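Local coordinates for protein putative drug/sodium antiporter (Escherichia coli, PDB 4Z3N) that is a MATE-family membrane transporter of the genotoxin colibactin system and probably works as an antiporter that moves its substrate across the cell membrane, at residues 166-169 / 170-174; 301-304 / 305-308. All coordinates share one frame; numbering follows the deposited sequence.

Contact 1. Residues 166-169 / 170-174; sequences MLIG and VMMGL
Four consecutive backbone bonds join residues 166-169 to 170-174 in a regular stretch of α-helix, part of helix 162-177 of this MATE transporter, which is predicted to span the membrane. Each is an i to i+4 bond. Val170 N donates to Met166 O at 3.2 Å, and Met171 N donates to Leu167 O at 3.1 Å. The two that follow are shorter: Met172 N to Ile168 O and Gly173 N to Gly169 O, each 2.8 Å. The ladder therefore continues unbroken past Gly169 and Gly173, the two glycines of this stretch, which lie one turn apart and are both buried.

Among the side chains, one apolar pair, a turn apart, spans the segments. Ile168 and Met172 run side by side and point the same way; beyond the pair, Ile168 meets Val225 of helix 209-232 and Met172 meets Gln89 of helix 75-101. Elsewhere on the helix, Met166 and Val170 both pack on Ala119 of helix 107-132, while Met171 reaches Phe228 and Leu232 of helix 209-232.

The Met172 chain is bent at both chi2 and chi3. With chi1 at -67°, Met172 CG stands beside its own backbone N and is carried back along the helix, where it meets Ile168 CG2 at 3.8 Å.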
ATOM      1  N   MET A 166      -5.221  11.148   7.986  1.00 31.73           N
ATOM      2  CA  MET A 166      -3.909  11.747   7.750  1.00 35.59           C
ATOM      3  C   MET A 166      -3.040  11.676   9.002  1.00 32.10           C
ATOM      4  O   MET A 166      -1.852  11.385   8.918  1.00 30.66           O
ATOM      5  CB  MET A 166      -4.042  13.201   7.289  1.00 33.54           C
ATOM      6  CG  MET A 166      -4.861  13.376   6.019  1.00 37.70           C
ATOM      7  SD  MET A 166      -4.153  12.618   4.524  1.00 43.73           S
ATOM      8  CE  MET A 166      -5.271  11.263   4.156  1.00 30.39           C
ATOM      9  N   LEU A 167      -3.650  11.954  10.152  1.00 32.66           N
ATOM     10  CA  LEU A 167      -2.992  11.879  11.456  1.00 33.28           C
ATOM     11  C   LEU A 167      -2.340  10.526  11.715  1.00 35.16           C
ATOM     12  O   LEU A 167      -1.247  10.462  12.268  1.00 35.89           O
ATOM     13  CB  LEU A 167      -3.994  12.170  12.569  1.00 33.22           C
ATOM     14  CG  LEU A 167      -3.832  13.534  13.225  1.00 40.28           C
ATOM     15  CD1 LEU A 167      -4.745  13.647  14.439  1.00 40.43           C
ATOM     16  CD2 LEU A 167      -2.375  13.729  13.613  1.00 44.66           C
ATOM     17  N   ILE A 168      -3.024   9.452  11.321  1.00 36.11           N
ATOM     18  CA  ILE A 168      -2.519   8.087  11.457  1.00 30.98           C
ATOM     19  C   ILE A 168      -1.308   7.825  10.573  1.00 32.79           C
ATOM     20  O   ILE A 168      -0.382   7.121  10.971  1.00 32.70           O
ATOM     21  CB  ILE A 168      -3.621   7.069  11.125  1.00 37.22           C
ATOM     22  CG1 ILE A 168      -4.688   7.108  12.222  1.00 40.00           C
ATOM     23  CG2 ILE A 168      -3.044   5.669  10.956  1.00 33.86           C
ATOM     24  CD1 ILE A 168      -5.805   6.131  12.031  1.00 38.63           C
ATOM     25  N   GLY A 169      -1.321   8.387   9.367  1.00 35.18           N
ATOM     26  CA  GLY A 169      -0.151   8.370   8.506  1.00 32.43           C
ATOM     27  C   GLY A 169       1.087   8.953   9.178  1.00 32.37           C
ATOM     28  O   GLY A 169       2.129   8.304   9.247  1.00 31.72           O
ATOM     29  N   VAL A 170       0.967  10.180   9.683  1.00 32.84           N
ATOM     30  CA  VAL A 170       2.032  10.800  10.476  1.00 32.00           C
ATOM     31  C   VAL A 170       2.562   9.874  11.597  1.00 36.30           C
ATOM     32  O   VAL A 170       3.777   9.657  11.720  1.00 34.95           O
ATOM     33  CB  VAL A 170       1.552  12.117  11.122  1.00 33.22           C
ATOM     34  CG1 VAL A 170       2.628  12.690  12.070  1.00 40.70           C
ATOM     35  CG2 VAL A 170       1.173  13.121  10.063  1.00 34.27           C
ATOM     36  N   MET A 171       1.642   9.337  12.396  1.00 29.91           N
ATOM     37  CA  MET A 171       1.974   8.481  13.520  1.00 31.66           C
ATOM     38  C   MET A 171       2.664   7.194  13.078  1.00 35.69           C
ATOM     39  O   MET A 171       3.714   6.815  13.630  1.00 34.54           O
ATOM     40  CB  MET A 171       0.712   8.157  14.315  1.00 34.94           C
ATOM     41  CG  MET A 171       0.020   9.380  14.915  1.00 37.27           C
ATOM     42  SD  MET A 171       1.014  10.274  16.141  1.00 46.00           S
ATOM     43  CE  MET A 171       2.194  11.130  15.105  1.00 41.09           C
ATOM     44  N   MET A 172       2.067   6.527  12.089  1.00 35.56           N
ATOM     45  CA  MET A 172       2.670   5.353  11.470  1.00 33.95           C
ATOM     46  C   MET A 172       4.079   5.689  11.010  1.00 34.50           C
ATOM     47  O   MET A 172       5.020   4.942  11.283  1.00 38.36           O
ATOM     48  CB  MET A 172       1.840   4.870  10.281  1.00 36.06           C
ATOM     49  CG  MET A 172       0.455   4.319  10.630  1.00 41.87           C
ATOM     50  SD  MET A 172       0.515   2.567  11.025  1.00 50.84           S
ATOM     51  CE  MET A 172       1.235   1.910   9.518  1.00 44.01           C
ATOM     52  N   GLY A 173       4.217   6.823  10.325  1.00 29.26           N
ATOM     53  CA  GLY A 173       5.505   7.276   9.828  1.00 33.10           C
ATOM     54  C   GLY A 173       6.488   7.597  10.945  1.00 34.39           C
ATOM     55  O   GLY A 173       7.694   7.352  10.835  1.00 31.35           O
ATOM     56  N   LEU A 174       5.961   8.138  12.033  1.00 34.67           N
ATOM     57  CA  LEU A 174       6.773   8.433  13.202  1.00 35.29           C
ATOM     58  C   LEU A 174       7.365   7.155  13.833  1.00 36.50           C
ATOM     59  O   LEU A 174       8.581   7.049  13.999  1.00 35.07           O
ATOM     60  CB  LEU A 174       5.936   9.214  14.224  1.00 33.65           C
ATOM     61  CG  LEU A 174       6.660   9.735  15.460  1.00 40.76           C
ATOM     62  CD1 LEU A 174       8.005  10.217  15.049  1.00 40.43           C
ATOM     63  CD2 LEU A 174       5.886  10.870  16.095  1.00 48.21           C
TER

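Contact 2. Residues 301-304 / 305-308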
ATOM      1  N   PHE A 301      -3.293 -10.704  -1.218  1.00 35.36           N
ATOM      2  CA  PHE A 301      -2.777 -11.293   0.012  1.00 37.35           C
ATOM      3  C   PHE A 301      -1.371 -11.900  -0.167  1.00 33.08           C
ATOM      4  O   PHE A 301      -0.531 -11.799   0.718  1.00 30.99           O
ATOM      5  CB  PHE A 301      -3.720 -12.374   0.561  1.00 37.39           C
ATOM      6  CG  PHE A 301      -3.024 -13.348   1.494  1.00 42.65           C
ATOM      7  CD1 PHE A 301      -2.590 -12.938   2.762  1.00 41.73           C
ATOM      8  CD2 PHE A 301      -2.764 -14.658   1.093  1.00 43.90           C
ATOM      9  CE1 PHE A 301      -1.925 -13.817   3.621  1.00 39.03           C
ATOM     10  CE2 PHE A 301      -2.102 -15.545   1.946  1.00 46.62           C
ATOM     11  CZ  PHE A 301      -1.680 -15.119   3.214  1.00 45.15           C
ATOM     12  N   ILE A 302      -1.129 -12.536  -1.305  1.00 32.77           N
ATOM     13  CA  ILE A 302       0.144 -13.194  -1.564  1.00 33.39           C
ATOM     14  C   ILE A 302       1.288 -12.184  -1.534  1.00 36.52           C
ATOM     15  O   ILE A 302       2.440 -12.487  -1.172  1.00 33.76           O
ATOM     16  CB  ILE A 302       0.132 -13.913  -2.932  1.00 31.80           C
ATOM     17  CG1 ILE A 302      -0.764 -15.152  -2.873  1.00 25.11           C
ATOM     18  CG2 ILE A 302       1.564 -14.274  -3.387  1.00 28.80           C
ATOM     19  CD1 ILE A 302      -1.022 -15.758  -4.240  1.00 26.82           C
ATOM     20  N   ILE A 303       0.944 -10.964  -1.897  1.00 38.16           N
ATOM     21  CA  ILE A 303       1.926  -9.919  -2.087  1.00 36.20           C
ATOM     22  C   ILE A 303       2.209  -9.167  -0.773  1.00 35.69           C
ATOM     23  O   ILE A 303       3.202  -8.438  -0.663  1.00 34.65           O
ATOM     24  CB  ILE A 303       1.427  -8.987  -3.226  1.00 33.55           C
ATOM     25  CG1 ILE A 303       1.405  -9.752  -4.544  1.00 46.56           C
ATOM     26  CG2 ILE A 303       2.182  -7.663  -3.302  1.00 39.07           C
ATOM     27  CD1 ILE A 303       0.689  -9.014  -5.654  1.00 62.42           C
ATOM     28  N   THR A 304       1.353  -9.372   0.228  1.00 31.13           N
ATOM     29  CA  THR A 304       1.400  -8.566   1.451  1.00 32.09           C
ATOM     30  C   THR A 304       2.685  -8.777   2.269  1.00 31.76           C
ATOM     31  O   THR A 304       3.197  -7.820   2.830  1.00 30.02           O
ATOM     32  CB  THR A 304       0.149  -8.797   2.372  1.00 31.76           C
ATOM     33  OG1 THR A 304      -0.167 -10.188   2.462  1.00 30.93           O
ATOM     34  CG2 THR A 304      -1.057  -8.069   1.830  1.00 28.28           C
ATOM     35  N   PRO A 305       3.213 -10.019   2.338  1.00 34.30           N
ATOM     36  CA  PRO A 305       4.475 -10.235   3.062  1.00 34.24           C
ATOM     37  C   PRO A 305       5.638  -9.403   2.496  1.00 32.88           C
ATOM     38  O   PRO A 305       6.563  -9.043   3.226  1.00 30.38           O
ATOM     39  CB  PRO A 305       4.728 -11.742   2.887  1.00 29.02           C
ATOM     40  CG  PRO A 305       3.893 -12.154   1.766  1.00 32.79           C
ATOM     41  CD  PRO A 305       2.691 -11.277   1.785  1.00 33.78           C
ATOM     42  N   MET A 306       5.573  -9.082   1.210  1.00 30.68           N
ATOM     43  CA  MET A 306       6.577  -8.222   0.596  1.00 33.09           C
ATOM     44  C   MET A 306       6.386  -6.734   0.963  1.00 34.41           C
ATOM     45  O   MET A 306       7.358  -5.965   1.032  1.00 29.44           O
ATOM     46  CB  MET A 306       6.555  -8.431  -0.915  1.00 30.08           C
ATOM     47  CG  MET A 306       6.877  -7.229  -1.749  1.00 29.75           C
ATOM     48  SD  MET A 306       6.000  -7.378  -3.325  1.00 39.99           S
ATOM     49  CE  MET A 306       6.410  -9.054  -3.807  1.00 25.34           C
ATOM     50  N   LEU A 307       5.139  -6.335   1.208  1.00 34.84           N
ATOM     51  CA  LEU A 307       4.857  -4.972   1.654  1.00 29.75           C
ATOM     52  C   LEU A 307       5.332  -4.784   3.096  1.00 30.64           C
ATOM     53  O   LEU A 307       5.808  -3.713   3.468  1.00 27.74           O
ATOM     54  CB  LEU A 307       3.364  -4.649   1.535  1.00 27.59           C
ATOM     55  CG  LEU A 307       2.743  -4.631   0.131  1.00 27.70           C
ATOM     56  CD1 LEU A 307       1.293  -4.242   0.205  1.00 23.48           C
ATOM     57  CD2 LEU A 307       3.477  -3.692  -0.776  1.00 24.62           C
ATOM     58  N   ALA A 308       5.208  -5.842   3.894  1.00 27.88           N
ATOM     59  CA  ALA A 308       5.715  -5.862   5.266  1.00 27.81           C
ATOM     60  C   ALA A 308       7.243  -5.706   5.338  1.00 29.88           C
ATOM     61  O   ALA A 308       7.759  -4.884   6.104  1.00 32.19           O
ATOM     62  CB  ALA A 308       5.294  -7.142   5.950  1.00 28.25           C
TER
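Thr304 O takes two backbone donors from the following turn. Ala308 N approaches it at 3.0 Å with an N-H...O angle of 158°, a sound α-helical bond. The second, from Leu307 N, is weak because its N-H is bent to 122°. Ile303 O is likewise shared, and both of its bonds are weak: Met306 N lies 3.1 Å from Ile303 O, whereas Leu307 N is at 3.4 Å. Leu307 N is thus divided between two carbonyls, and regular i to i+4 bonding resumes with Ala308.

The disturbance centres on Pro305, whose nitrogen carries no hydrogen for the preceding turn. Its ring fits as a knob among Phe301, Ile302, Ile303 and Thr304, with CD facing the carbonyl oxygens of Phe301 and Ile302. Phe301 O instead accepts from Thr304 N, at 3.1 Å. A chi1 of 44° sets Thr304 OG1 between the backbone N and the carbonyl carbon of its own residue and turns it towards the preceding turn, where it is modelled very close to the same Phe301 O; the exact length of that bond is doubtful.

On the apolar side, Ile303 and Met306 run alongside each other in the same direction, with Ile303 CG2 at 3.8 Å from Met306 SD. Met306 also packs on Ala387 and Leu390 of helix 382-399. Around the proline, Phe40 of helix 28-56 and Ile343 of helix 326-358 touch its ring. The i to i+4 bonds from Pro305 N and Met306 N are absent, yet the helix continues on both sides, which is the signature of a proline kink in a transmembrane helix, here within helix 286-322.

In the fold
Contact 1 belongs to the first MatE sequence region and contact 2 to the second, and they follow each other in series along the chain. Their centres are 21 Å apart and their nearest atoms about 9 Å apart, so they do not touch. Both are buried one-turn contacts in helices predicted to span the membrane, the first regular and the second kinked. Contact 2 lies nearer the middle of the protein, its centre 10 Å from that of the chain against 14 Å for contact 1. Each comes near a bound monoolein molecule, the side chain of Ile168 lying about 6 Å from one and that of Ile303 about 5 Å from one.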